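Local coordinates for putative nucleotidyltransferase (Sulfolobus solfataricus P2, PDB 2RFF), which probably acts as a nucleotidyltransferase, moving a nucleotidyl group from a nucleotide donor to an acceptor not yet known, at residues 21-26 with 77-82; 33-39 with 98-104; 50-55 with 81-85; 56-62 with 84-89. All coordinates share one frame; numbering follows the deposited sequence. Where two conformers were deposited one is given.

Contact 1 (21-26 with 77-82); sequences EIVEEV and FIRGNV
Arg79 and Glu25 meet through contrasting torsions. CG of Arg79 sits between its backbone N and carbonyl carbon (chi1 67°), and the chain bends again at chi2 (-77°), which turns the guanidinium back to helix 6-29. Glu25 runs out extended from the helix to face it. The contact is a salt-bridge network that ties helix 6-29 to the loop before strand 82-88, within the nucleotidyltransferase domain. Arg79 grips Glu25 end-on with two nitrogens. Arg79 NH1 reaches Glu25 OE1 at 3.0 Å, and NH2 bonds OE2. Both oxygens are met from above the carboxylate plane. NH2 also bonds Glu21 OE1, on its anti side. Glu21 lies one turn before Glu25, so one arginine bridges two acids. Arg79 NH1 also donates to Phe77 O, 2.9 Å away in the same loop. A water accepts from Arg79 NE. Replacement of Arg79 by alanine would probably leave Glu21 and Glu25 without their shared cation and the Phe77 carbonyl without this donor. CG1 of Ile22 lies over one face of the guanidinium. Its CD1 continues to CG2 of Val82, the two side chains meeting tip to tip. The Phe77 ring packs on Glu25 and Val26. Glu25 CB lies 3.5 Å from Phe77 CD1, and Val26 CG2 sits over one ring face, 4.0 Å from the centroid of the Phe77 ring.

Contact 2 (33-39 with 98-104); sequences LEEVYIF and KVLFWKR
The Tyr37 ring is sandwiched across the strand pair. Lys98 CE lies over its centre, 3.7 Å from the Tyr37 ring centroid, and Leu100 CD1 covers the opposite face nearer the rim. Both are CH-pi contacts. Lys98 NZ adds a cation-pi contact over its own face of the Tyr37 ring but is hydrogen-bonded to the carbonyl of Val95. The two strands are antiparallel and adjoin in the central sheet. A classic beta bulge breaks their register: Phe101 N and Trp102 N both donate to Val36 O, at 2.8 Å for Phe101 N. At the bulge, Phe101 and Val36 lie side by side. Beyond it, Ile38 CD1 sits over a face of the Phe101 ring. Leu33 CD2 meets Trp102 CZ3, 3.8 Å away. On the Tyr37 side, Lys103 NZ bridges two acids. Lys103 NZ lies 2.7 Å from both Glu34 OE2 and Glu35 OE2, each using its anti lone pair. The Tyr37 hydroxyl donates to Glu35 OE1, which also has a salt bridge from Lys92. One sheet face is therefore apolar and packs on helix 6-29, while the other gathers charge. There, Lys103 is likely to offset the like charges of Glu34 and Glu35 and favour their ionised forms.

Contact 3 (50-55 with 81-85); sequences TSDIDI and NVDYI. With EDO (1,2-ethanediol), chain C.
Ile53 and Val82 lie side by side and point the same way, with Ile53 CG2 and Val82 CG2 3.8 Å apart. They sit at the start of the parallel strand pair of a beta-alpha-beta crossover, strand 53-59, helix 67-74 and strand 82-88. Ile55 crosses Val82 at a slant, bringing its CD1 to the other methyl, CG1. These three side chains share the sheet face that packs on helix 6-29. The other face is acidic. Asp52 and Asp54 match the DxD pair that binds metal ions in relatives, and Asp83 on the neighbouring strand is placed like the third carboxylate. Asp54 OD1 approaches CB of Asp83, with their carboxylate planes 65° apart. Between the strands the ladder is regular, with Asp83 N bonding Ile53 O and Asp83 O accepting from Ile55 N. Tyr84 has CG between its backbone N and carbonyl carbon (chi1 71°), which carries its ring away from strand 53-59 and onto Met71 and Val74 of helix 67-74. A bound 1,2-ethanediol, probably from the crystallisation liquor, lays C2 over one face of the ring. With an alanine here, a gap beside Met71 and Val74 would probably open and the diol would lose the ring face under it. Before the ladder, Asn81 ND2 makes a weak hydrogen bond to Thr50 O. The first regular rung follows, from Ile53 N to Asn81 O at 3.0 Å.

Contact 4 (56-62 with 84-89); sequences LFVFKGI and YIVLDE
Leu56 CD1 packs between neighbours on the adjoining strand, 3.8 Å from Ile85 CG2 and 3.7 Å from Leu87 CG. The Leu56 and Leu87 side chains cross at about a right angle. On the other sheet face, Val86 CG1 meets both Phe59 CE1 and Ile62 CD1. Phe57 presents its ring edge to Tyr84, with Phe57 CE2 3.8 Å from Tyr84 CB. This is the tight part, the later half of the parallel pair in the beta-alpha-beta unit. Its backbone bonds are straight: Leu87 N donates to Phe57 O at 168°. Helices 6-29 and 67-74 cover the Phe57 and Phe59 side. The far end is looser and faces solvent. There, in one of two Glu89 conformers, Lys60 leads its CG past Glu89 OE1 while its NZ stays well apart. In that conformer Glu89 OE2 takes a weak hydrogen bond from Gly61 N. The last ladder bond, from Glu89 N to Phe59 O, is more bent. Behind this exposed edge, Ile62 N donates to the buried Asp88 OD1 at 3.0 Å, on the anti side of the carboxylate. Asp88 OD2 accepts from Gly90 N. The two oxygens thus join both chain turns, so this carboxylate is probably stabilised as an anion by backbone N-H groups.

Overall arrangement
From the N terminus, helix 6-29 comes first and offers 21-26 to contact 1. Strand 33-39 follows and later closes a long loop by pairing with 98-104 in contact 2. Contact 1 starts before contact 2 and ends within it, so the two cross. It crosses contact 4 as well and shares Asn81 and Val82 with contact 3. Strand 53-59 and its flanking loops supply 50-55 and 56-62, which pair in order along strand 82-88 as contacts 3 and 4. Both lie within the span of contact 2, and helix 67-74 makes the crossover. Contacts 2, 3 and 4 build one mixed sheet. Contact 1 fastens the helix to the loop entering strand 82-88.

Contact 1 (21-26 with 77-82)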
# COMPACT_ATOMS: atom_id res chain seq x y z
N GLU A 21 7.71 5.64 -2.42
CA GLU A 21 9.08 5.41 -1.95
C GLU A 21 9.21 4.05 -1.27
O GLU A 21 10.15 3.30 -1.53
CB GLU A 21 9.51 6.47 -0.95
CG GLU A 21 9.69 7.87 -1.45
CD GLU A 21 10.14 8.83 -0.32
OE1 GLU A 21 10.87 8.42 0.64
OE2 GLU A 21 9.78 10.02 -0.40
N ILE A 22 8.26 3.73 -0.39
CA ILE A 22 8.29 2.46 0.33
C ILE A 22 8.18 1.31 -0.67
O ILE A 22 8.94 0.34 -0.57
CB ILE A 22 7.15 2.38 1.40
CG1 ILE A 22 7.43 3.40 2.53
CG2 ILE A 22 7.00 0.95 1.98
CD1 ILE A 22 6.28 3.61 3.51
N VAL A 23 7.24 1.42 -1.62
CA VAL A 23 7.00 0.34 -2.63
C VAL A 23 8.24 0.16 -3.53
O VAL A 23 8.61 -0.96 -3.85
CB VAL A 23 5.73 0.58 -3.46
CG1 VAL A 23 5.67 -0.42 -4.62
CG2 VAL A 23 4.50 0.50 -2.50
N GLU A 24 8.88 1.26 -3.91
CA GLU A 24 10.12 1.17 -4.72
C GLU A 24 11.18 0.32 -4.04
O GLU A 24 11.81 -0.52 -4.67
CB GLU A 24 10.72 2.57 -4.98
CG GLU A 24 9.92 3.31 -6.01
CD GLU A 24 10.38 4.73 -6.29
OE1 GLU A 24 10.91 5.41 -5.37
OE2 GLU A 24 10.15 5.15 -7.46
N GLU A 25 11.32 0.50 -2.74
CA GLU A 25 12.30 -0.23 -1.97
C GLU A 25 11.93 -1.69 -1.84
O GLU A 25 12.74 -2.56 -2.07
CB GLU A 25 12.49 0.40 -0.58
CG GLU A 25 13.05 1.79 -0.66
CD GLU A 25 13.11 2.47 0.66
OE1 GLU A 25 12.93 1.84 1.71
OE2 GLU A 25 13.36 3.68 0.67
N VAL A 26 10.68 -1.96 -1.44
CA VAL A 26 10.16 -3.35 -1.32
C VAL A 26 10.20 -4.10 -2.67
O VAL A 26 10.71 -5.20 -2.73
CB VAL A 26 8.78 -3.40 -0.65
CG1 VAL A 26 8.27 -4.86 -0.55
CG2 VAL A 26 8.83 -2.74 0.72
N PHE A 77 11.11 -1.40 6.09
CA PHE A 77 10.84 -0.41 5.07
C PHE A 77 9.75 0.57 5.48
O PHE A 77 9.58 1.59 4.81
CB PHE A 77 10.38 -1.09 3.78
CG PHE A 77 11.38 -2.06 3.21
CD1 PHE A 77 12.37 -1.64 2.32
CD2 PHE A 77 11.29 -3.41 3.50
CE1 PHE A 77 13.29 -2.57 1.78
CE2 PHE A 77 12.20 -4.33 2.98
CZ PHE A 77 13.20 -3.90 2.10
N ILE A 78 9.00 0.27 6.54
CA ILE A 78 7.86 1.07 6.93
C ILE A 78 8.32 2.25 7.77
O ILE A 78 9.13 2.08 8.71
CB ILE A 78 6.81 0.24 7.70
CG1 ILE A 78 6.33 -0.97 6.90
CG2 ILE A 78 5.57 1.08 8.12
CD1 ILE A 78 5.73 -0.67 5.49
N ARG A 79 7.84 3.44 7.41
CA ARG A 79 8.10 4.69 8.16
C ARG A 79 6.98 5.66 7.87
O ARG A 79 6.19 5.44 6.95
CB ARG A 79 9.44 5.34 7.86
CG ARG A 79 9.62 5.90 6.48
CD ARG A 79 9.88 4.85 5.46
NE ARG A 79 10.40 5.50 4.27
CZ ARG A 79 10.95 4.89 3.24
NH1 ARG A 79 11.02 3.56 3.18
NH2 ARG A 79 11.40 5.63 2.22
N GLY A 80 6.87 6.69 8.69
CA GLY A 80 5.81 7.67 8.56
C GLY A 80 4.49 7.15 9.09
O GLY A 80 4.45 6.10 9.70
N ASN A 81 3.41 7.84 8.75
CA ASN A 81 2.08 7.54 9.26
C ASN A 81 1.45 6.51 8.31
O ASN A 81 0.58 6.83 7.50
CB ASN A 81 1.31 8.86 9.27
CG ASN A 81 0.03 8.76 9.98
OD1 ASN A 81 -0.09 7.94 10.88
ND2 ASN A 81 -0.94 9.61 9.61
N VAL A 82 1.97 5.28 8.42
CA VAL A 82 1.68 4.18 7.50
C VAL A 82 1.33 2.92 8.27
O VAL A 82 1.94 2.59 9.26
CB VAL A 82 2.95 3.87 6.61
CG1 VAL A 82 2.75 2.58 5.77
CG2 VAL A 82 3.25 5.03 5.66
O HOH W 1 10.77 8.50 3.96

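Contact 2 (33-39 with 98-104)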
# COMPACT_ATOMS: atom_id res chain seq x y z
N LEU A 33 7.26 -9.79 -5.06
CA LEU A 33 6.24 -8.74 -4.85
C LEU A 33 5.56 -8.56 -6.20
O LEU A 33 6.23 -8.30 -7.20
CB LEU A 33 6.83 -7.41 -4.40
CG LEU A 33 5.71 -6.38 -4.09
CD1 LEU A 33 5.01 -6.68 -2.79
CD2 LEU A 33 6.33 -5.02 -4.04
N GLU A 34 4.24 -8.71 -6.22
CA GLU A 34 3.48 -8.69 -7.47
C GLU A 34 2.57 -7.49 -7.63
O GLU A 34 2.43 -6.96 -8.73
CB GLU A 34 2.72 -10.01 -7.66
CG GLU A 34 1.81 -10.08 -8.85
CD GLU A 34 2.48 -9.77 -10.19
OE1 GLU A 34 3.70 -9.91 -10.33
OE2 GLU A 34 1.73 -9.41 -11.14
N GLU A 35 1.90 -7.11 -6.56
CA GLU A 35 0.95 -6.00 -6.56
C GLU A 35 1.00 -5.30 -5.23
O GLU A 35 1.31 -5.92 -4.21
CB GLU A 35 -0.51 -6.47 -6.79
CG GLU A 35 -0.80 -7.01 -8.19
CD GLU A 35 -2.09 -7.73 -8.38
OE1 GLU A 35 -2.92 -7.90 -7.46
OE2 GLU A 35 -2.31 -8.12 -9.53
N VAL A 36 0.68 -4.01 -5.27
CA VAL A 36 0.47 -3.24 -4.06
C VAL A 36 -0.83 -2.48 -4.23
O VAL A 36 -1.09 -1.90 -5.30
CB VAL A 36 1.62 -2.28 -3.73
CG1 VAL A 36 1.35 -1.35 -2.50
CG2 VAL A 36 2.90 -3.05 -3.51
N TYR A 37 -1.62 -2.46 -3.17
CA TYR A 37 -2.86 -1.70 -3.14
C TYR A 37 -2.79 -0.68 -1.99
O TYR A 37 -2.10 -0.88 -0.97
CB TYR A 37 -4.06 -2.62 -2.93
CG TYR A 37 -4.32 -3.59 -4.04
CD1 TYR A 37 -3.59 -4.78 -4.14
CD2 TYR A 37 -5.29 -3.34 -5.02
CE1 TYR A 37 -3.88 -5.74 -5.17
CE2 TYR A 37 -5.56 -4.26 -6.04
CZ TYR A 37 -4.79 -5.43 -6.12
OH TYR A 37 -4.99 -6.38 -7.07
N ILE A 38 -3.53 0.42 -2.18
CA ILE A 38 -3.88 1.31 -1.10
C ILE A 38 -5.28 0.86 -0.64
O ILE A 38 -6.17 0.58 -1.47
CB ILE A 38 -3.92 2.79 -1.51
CG1 ILE A 38 -2.60 3.19 -2.16
CG2 ILE A 38 -4.29 3.67 -0.30
CD1 ILE A 38 -1.34 2.84 -1.36
N PHE A 39 -5.46 0.65 0.66
CA PHE A 39 -6.75 0.36 1.25
C PHE A 39 -7.06 1.40 2.31
O PHE A 39 -6.32 2.38 2.46
CB PHE A 39 -6.85 -1.10 1.74
CG PHE A 39 -6.00 -1.45 2.97
CD1 PHE A 39 -4.68 -1.80 2.84
CD2 PHE A 39 -6.58 -1.53 4.22
CE1 PHE A 39 -3.90 -2.15 3.98
CE2 PHE A 39 -5.84 -1.92 5.35
CZ PHE A 39 -4.50 -2.22 5.23
N LYS A 98 -10.28 -1.40 -2.15
CA LYS A 98 -8.86 -1.06 -2.38
C LYS A 98 -8.60 -0.56 -3.78
O LYS A 98 -9.38 -0.83 -4.70
CB LYS A 98 -7.99 -2.25 -2.03
CG LYS A 98 -8.28 -3.54 -2.79
CD LYS A 98 -7.38 -4.67 -2.28
CE LYS A 98 -7.44 -5.91 -3.18
NZ LYS A 98 -8.79 -6.45 -3.25
N VAL A 99 -7.49 0.17 -3.92
CA VAL A 99 -7.05 0.79 -5.16
C VAL A 99 -5.70 0.21 -5.57
O VAL A 99 -4.81 0.14 -4.76
CB VAL A 99 -6.87 2.32 -4.97
CG1 VAL A 99 -6.09 2.94 -6.14
CG2 VAL A 99 -8.22 2.96 -4.77
N LEU A 100 -5.59 -0.25 -6.83
CA LEU A 100 -4.33 -0.75 -7.34
C LEU A 100 -3.33 0.42 -7.46
O LEU A 100 -3.55 1.42 -8.13
CB LEU A 100 -4.52 -1.51 -8.66
CG LEU A 100 -3.28 -2.20 -9.22
CD1 LEU A 100 -2.87 -3.41 -8.41
CD2 LEU A 100 -3.52 -2.61 -10.69
N PHE A 101 -2.20 0.24 -6.80
CA PHE A 101 -1.19 1.27 -6.70
C PHE A 101 -0.00 0.94 -7.59
O PHE A 101 0.58 1.84 -8.19
CB PHE A 101 -0.76 1.38 -5.23
CG PHE A 101 0.19 2.53 -4.91
CD1 PHE A 101 -0.28 3.84 -5.01
CD2 PHE A 101 1.48 2.28 -4.44
CE1 PHE A 101 0.56 4.89 -4.67
CE2 PHE A 101 2.34 3.34 -4.12
CZ PHE A 101 1.89 4.65 -4.25
N TRP A 102 0.37 -0.34 -7.61
CA TRP A 102 1.52 -0.81 -8.33
C TRP A 102 1.30 -2.27 -8.68
O TRP A 102 0.63 -3.03 -7.95
CB TRP A 102 2.77 -0.62 -7.45
CG TRP A 102 4.08 -1.14 -8.00
CD1 TRP A 102 5.02 -0.44 -8.69
CD2 TRP A 102 4.56 -2.48 -7.92
NE1 TRP A 102 6.09 -1.25 -9.02
CE2 TRP A 102 5.82 -2.52 -8.57
CE3 TRP A 102 4.06 -3.67 -7.35
CZ2 TRP A 102 6.59 -3.70 -8.67
CZ3 TRP A 102 4.80 -4.86 -7.47
CH2 TRP A 102 6.06 -4.86 -8.11
N LYS A 103 1.86 -2.65 -9.81
CA LYS A 103 1.86 -4.05 -10.24
C LYS A 103 3.18 -4.27 -10.99
O LYS A 103 3.61 -3.41 -11.74
CB LYS A 103 0.66 -4.40 -11.11
CG LYS A 103 0.61 -5.85 -11.53
CD LYS A 103 -0.72 -6.15 -12.11
CE LYS A 103 -0.81 -7.53 -12.70
NZ LYS A 103 -0.73 -8.57 -11.69
N ARG A 104 3.82 -5.41 -10.77
CA ARG A 104 5.09 -5.65 -11.43
C ARG A 104 5.05 -5.36 -12.95
O ARG A 104 5.94 -4.64 -13.43
CB ARG A 104 5.57 -7.08 -11.14
CG ARG A 104 6.89 -7.48 -11.76
CD ARG A 104 8.06 -6.81 -11.11
NE ARG A 104 8.26 -7.23 -9.72
CZ ARG A 104 9.12 -6.66 -8.86
NH1 ARG A 104 9.85 -5.62 -9.20
NH2 ARG A 104 9.21 -7.13 -7.62
O HOH W 2 6.75 -10.02 -9.43

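Contact 3 (50-55 with 81-85)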
# COMPACT_ATOMS: atom_id res chain seq x y z
N THR A 50 -5.08 14.22 8.52
CA THR A 50 -4.26 13.48 9.49
C THR A 50 -4.30 11.94 9.37
O THR A 50 -3.65 11.20 10.13
CB THR A 50 -4.75 13.83 10.93
OG1 THR A 50 -6.17 13.63 11.01
CG2 THR A 50 -4.43 15.30 11.27
N SER A 51 -5.09 11.42 8.44
CA SER A 51 -5.23 9.98 8.28
C SER A 51 -3.95 9.31 7.85
O SER A 51 -3.10 9.91 7.15
CB SER A 51 -6.32 9.64 7.26
OG SER A 51 -7.59 10.11 7.65
N ASP A 52 -3.76 8.08 8.33
CA ASP A 52 -2.59 7.34 7.87
C ASP A 52 -2.88 6.86 6.45
O ASP A 52 -3.95 7.15 5.88
CB ASP A 52 -2.20 6.21 8.82
CG ASP A 52 -3.25 5.16 8.95
OD1 ASP A 52 -4.25 5.18 8.21
OD2 ASP A 52 -3.05 4.30 9.83
N ILE A 53 -1.89 6.22 5.84
CA ILE A 53 -2.12 5.56 4.54
C ILE A 53 -1.91 4.06 4.82
O ILE A 53 -0.96 3.65 5.51
CB ILE A 53 -1.29 6.11 3.37
CG1 ILE A 53 -1.79 5.48 2.06
CG2 ILE A 53 0.19 5.81 3.52
CD1 ILE A 53 -1.31 6.24 0.83
N ASP A 54 -2.81 3.24 4.30
CA ASP A 54 -2.78 1.79 4.49
C ASP A 54 -2.35 1.11 3.21
O ASP A 54 -2.98 1.31 2.16
CB ASP A 54 -4.17 1.32 4.91
CG ASP A 54 -4.59 1.86 6.24
OD1 ASP A 54 -3.78 1.92 7.17
OD2 ASP A 54 -5.76 2.25 6.38
N ILE A 55 -1.29 0.30 3.32
CA ILE A 55 -0.66 -0.32 2.17
C ILE A 55 -0.78 -1.83 2.27
O ILE A 55 -0.37 -2.41 3.26
CB ILE A 55 0.83 0.07 2.09
CG1 ILE A 55 0.99 1.60 2.05
CG2 ILE A 55 1.45 -0.57 0.81
CD1 ILE A 55 2.46 2.00 2.00
N ASN A 81 3.41 7.84 8.75
CA ASN A 81 2.08 7.54 9.26
C ASN A 81 1.45 6.51 8.31
O ASN A 81 0.58 6.83 7.50
CB ASN A 81 1.31 8.86 9.27
CG ASN A 81 0.03 8.76 9.98
OD1 ASN A 81 -0.09 7.94 10.88
ND2 ASN A 81 -0.94 9.61 9.61
N VAL A 82 1.97 5.28 8.42
CA VAL A 82 1.68 4.18 7.50
C VAL A 82 1.33 2.92 8.27
O VAL A 82 1.94 2.59 9.26
CB VAL A 82 2.95 3.87 6.61
CG1 VAL A 82 2.75 2.58 5.77
CG2 VAL A 82 3.25 5.03 5.66
N ASP A 83 0.33 2.20 7.82
CA ASP A 83 0.04 0.84 8.33
C ASP A 83 -0.05 -0.06 7.13
O ASP A 83 -0.13 0.43 6.00
CB ASP A 83 -1.19 0.79 9.23
CG ASP A 83 -1.21 -0.44 10.16
OD1 ASP A 83 -0.28 -1.25 10.15
OD2 ASP A 83 -2.14 -0.56 10.98
N TYR A 84 0.07 -1.35 7.37
CA TYR A 84 0.15 -2.29 6.26
C TYR A 84 -0.41 -3.68 6.54
O TYR A 84 -0.59 -4.07 7.69
CB TYR A 84 1.65 -2.38 5.81
CG TYR A 84 2.50 -3.10 6.80
CD1 TYR A 84 3.09 -2.42 7.86
CD2 TYR A 84 2.67 -4.49 6.74
CE1 TYR A 84 3.86 -3.10 8.81
CE2 TYR A 84 3.42 -5.18 7.68
CZ TYR A 84 4.03 -4.47 8.71
OH TYR A 84 4.76 -5.16 9.64
N ILE A 85 -0.60 -4.41 5.46
CA ILE A 85 -0.94 -5.84 5.49
C ILE A 85 -0.07 -6.52 4.41
O ILE A 85 0.15 -5.93 3.36
CB ILE A 85 -2.43 -6.15 5.17
CG1 ILE A 85 -3.30 -5.54 6.28
CG2 ILE A 85 -2.73 -7.68 5.07
CD1 ILE A 85 -4.77 -5.64 6.01
C1 EDO C . 0.24 -5.70 10.62
O1 EDO C . 0.21 -6.83 11.52
C2 EDO C . 1.33 -4.67 10.93
O2 EDO C . 1.05 -3.84 12.08

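Contact 4 (56-62 with 84-89)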
# COMPACT_ATOMS: atom_id res chain seq x y z
N LEU A 56 -1.34 -2.44 1.23
CA LEU A 56 -1.44 -3.90 1.10
C LEU A 56 -0.36 -4.37 0.14
O LEU A 56 -0.40 -4.02 -1.04
CB LEU A 56 -2.82 -4.34 0.61
CG LEU A 56 -2.93 -5.80 0.20
CD1 LEU A 56 -2.56 -6.72 1.36
CD2 LEU A 56 -4.29 -6.09 -0.41
N PHE A 57 0.59 -5.16 0.64
CA PHE A 57 1.63 -5.75 -0.19
C PHE A 57 1.16 -7.16 -0.56
O PHE A 57 0.86 -7.95 0.34
CB PHE A 57 2.95 -5.84 0.57
CG PHE A 57 3.50 -4.54 1.01
CD1 PHE A 57 4.32 -3.84 0.17
CD2 PHE A 57 3.22 -4.04 2.26
CE1 PHE A 57 4.89 -2.67 0.55
CE2 PHE A 57 3.82 -2.84 2.67
CZ PHE A 57 4.63 -2.15 1.82
N VAL A 58 1.21 -7.49 -1.84
CA VAL A 58 0.73 -8.79 -2.37
C VAL A 58 1.91 -9.49 -3.03
O VAL A 58 2.45 -8.97 -3.99
CB VAL A 58 -0.47 -8.72 -3.34
CG1 VAL A 58 -0.97 -10.14 -3.79
CG2 VAL A 58 -1.58 -7.95 -2.68
N PHE A 59 2.32 -10.62 -2.46
CA PHE A 59 3.47 -11.40 -2.92
C PHE A 59 3.06 -12.73 -3.49
O PHE A 59 2.09 -13.29 -3.04
CB PHE A 59 4.43 -11.74 -1.77
CG PHE A 59 5.12 -10.55 -1.13
CD1 PHE A 59 4.51 -9.81 -0.14
CD2 PHE A 59 6.45 -10.23 -1.44
CE1 PHE A 59 5.20 -8.73 0.51
CE2 PHE A 59 7.12 -9.15 -0.84
CZ PHE A 59 6.49 -8.41 0.14
N LYS A 60 3.82 -13.22 -4.46
CA LYS A 60 3.62 -14.58 -4.97
C LYS A 60 4.36 -15.56 -4.07
O LYS A 60 5.40 -15.25 -3.53
CB LYS A 60 4.13 -14.71 -6.41
CG LYS A 60 3.41 -13.77 -7.33
CD LYS A 60 3.48 -14.11 -8.80
CE LYS A 60 4.68 -13.57 -9.50
NZ LYS A 60 4.59 -13.83 -11.01
N GLY A 61 3.78 -16.75 -3.87
CA GLY A 61 4.42 -17.86 -3.19
C GLY A 61 4.68 -17.76 -1.70
O GLY A 61 5.64 -18.35 -1.20
N ILE A 62 3.85 -17.01 -0.96
CA ILE A 62 4.00 -16.89 0.51
C ILE A 62 2.82 -17.48 1.29
O ILE A 62 2.67 -17.19 2.46
CB ILE A 62 4.30 -15.42 0.97
CG1 ILE A 62 3.11 -14.50 0.68
CG2 ILE A 62 5.54 -14.90 0.26
CD1 ILE A 62 3.12 -13.21 1.51
N TYR A 84 0.07 -1.35 7.37
CA TYR A 84 0.15 -2.29 6.26
C TYR A 84 -0.41 -3.68 6.54
O TYR A 84 -0.59 -4.07 7.69
CB TYR A 84 1.65 -2.38 5.81
CG TYR A 84 2.50 -3.10 6.80
CD1 TYR A 84 3.09 -2.42 7.86
CD2 TYR A 84 2.67 -4.49 6.74
CE1 TYR A 84 3.86 -3.10 8.81
CE2 TYR A 84 3.42 -5.18 7.68
CZ TYR A 84 4.03 -4.47 8.71
OH TYR A 84 4.76 -5.16 9.64
N ILE A 85 -0.60 -4.41 5.46
CA ILE A 85 -0.94 -5.84 5.49
C ILE A 85 -0.07 -6.52 4.41
O ILE A 85 0.15 -5.93 3.36
CB ILE A 85 -2.43 -6.15 5.17
CG1 ILE A 85 -3.30 -5.54 6.28
CG2 ILE A 85 -2.73 -7.68 5.07
CD1 ILE A 85 -4.77 -5.64 6.01
N VAL A 86 0.37 -7.75 4.68
CA VAL A 86 1.09 -8.56 3.71
C VAL A 86 0.23 -9.81 3.44
O VAL A 86 -0.10 -10.55 4.37
CB VAL A 86 2.46 -9.01 4.23
CG1 VAL A 86 3.14 -10.01 3.27
CG2 VAL A 86 3.43 -7.81 4.49
N LEU A 87 -0.06 -10.05 2.17
CA LEU A 87 -0.91 -11.18 1.72
C LEU A 87 -0.28 -11.88 0.54
O LEU A 87 0.51 -11.31 -0.20
CB LEU A 87 -2.36 -10.79 1.34
CG LEU A 87 -3.21 -10.18 2.46
CD1 LEU A 87 -4.58 -9.81 1.93
CD2 LEU A 87 -3.31 -11.13 3.68
N ASP A 88 -0.63 -13.14 0.40
CA ASP A 88 -0.31 -13.91 -0.79
C ASP A 88 -1.31 -13.51 -1.88
O ASP A 88 -2.44 -13.06 -1.59
CB ASP A 88 -0.50 -15.41 -0.48
CG ASP A 88 -0.08 -16.29 -1.59
OD1 ASP A 88 1.10 -16.43 -1.88
OD2 ASP A 88 -0.95 -16.92 -2.22
N GLU A 89 -0.89 -13.71 -3.13
CA GLU A 89 -1.72 -13.55 -4.35
C GLU A 89 -3.15 -14.14 -4.23
O GLU A 89 -4.15 -13.54 -4.65
CB GLU A 89 -0.97 -14.17 -5.55
CG GLU A 89 -0.66 -15.70 -5.42
CD GLU A 89 0.48 -16.22 -6.31
OE1 GLU A 89 0.76 -15.62 -7.39
OE2 GLU A 89 1.11 -17.24 -5.90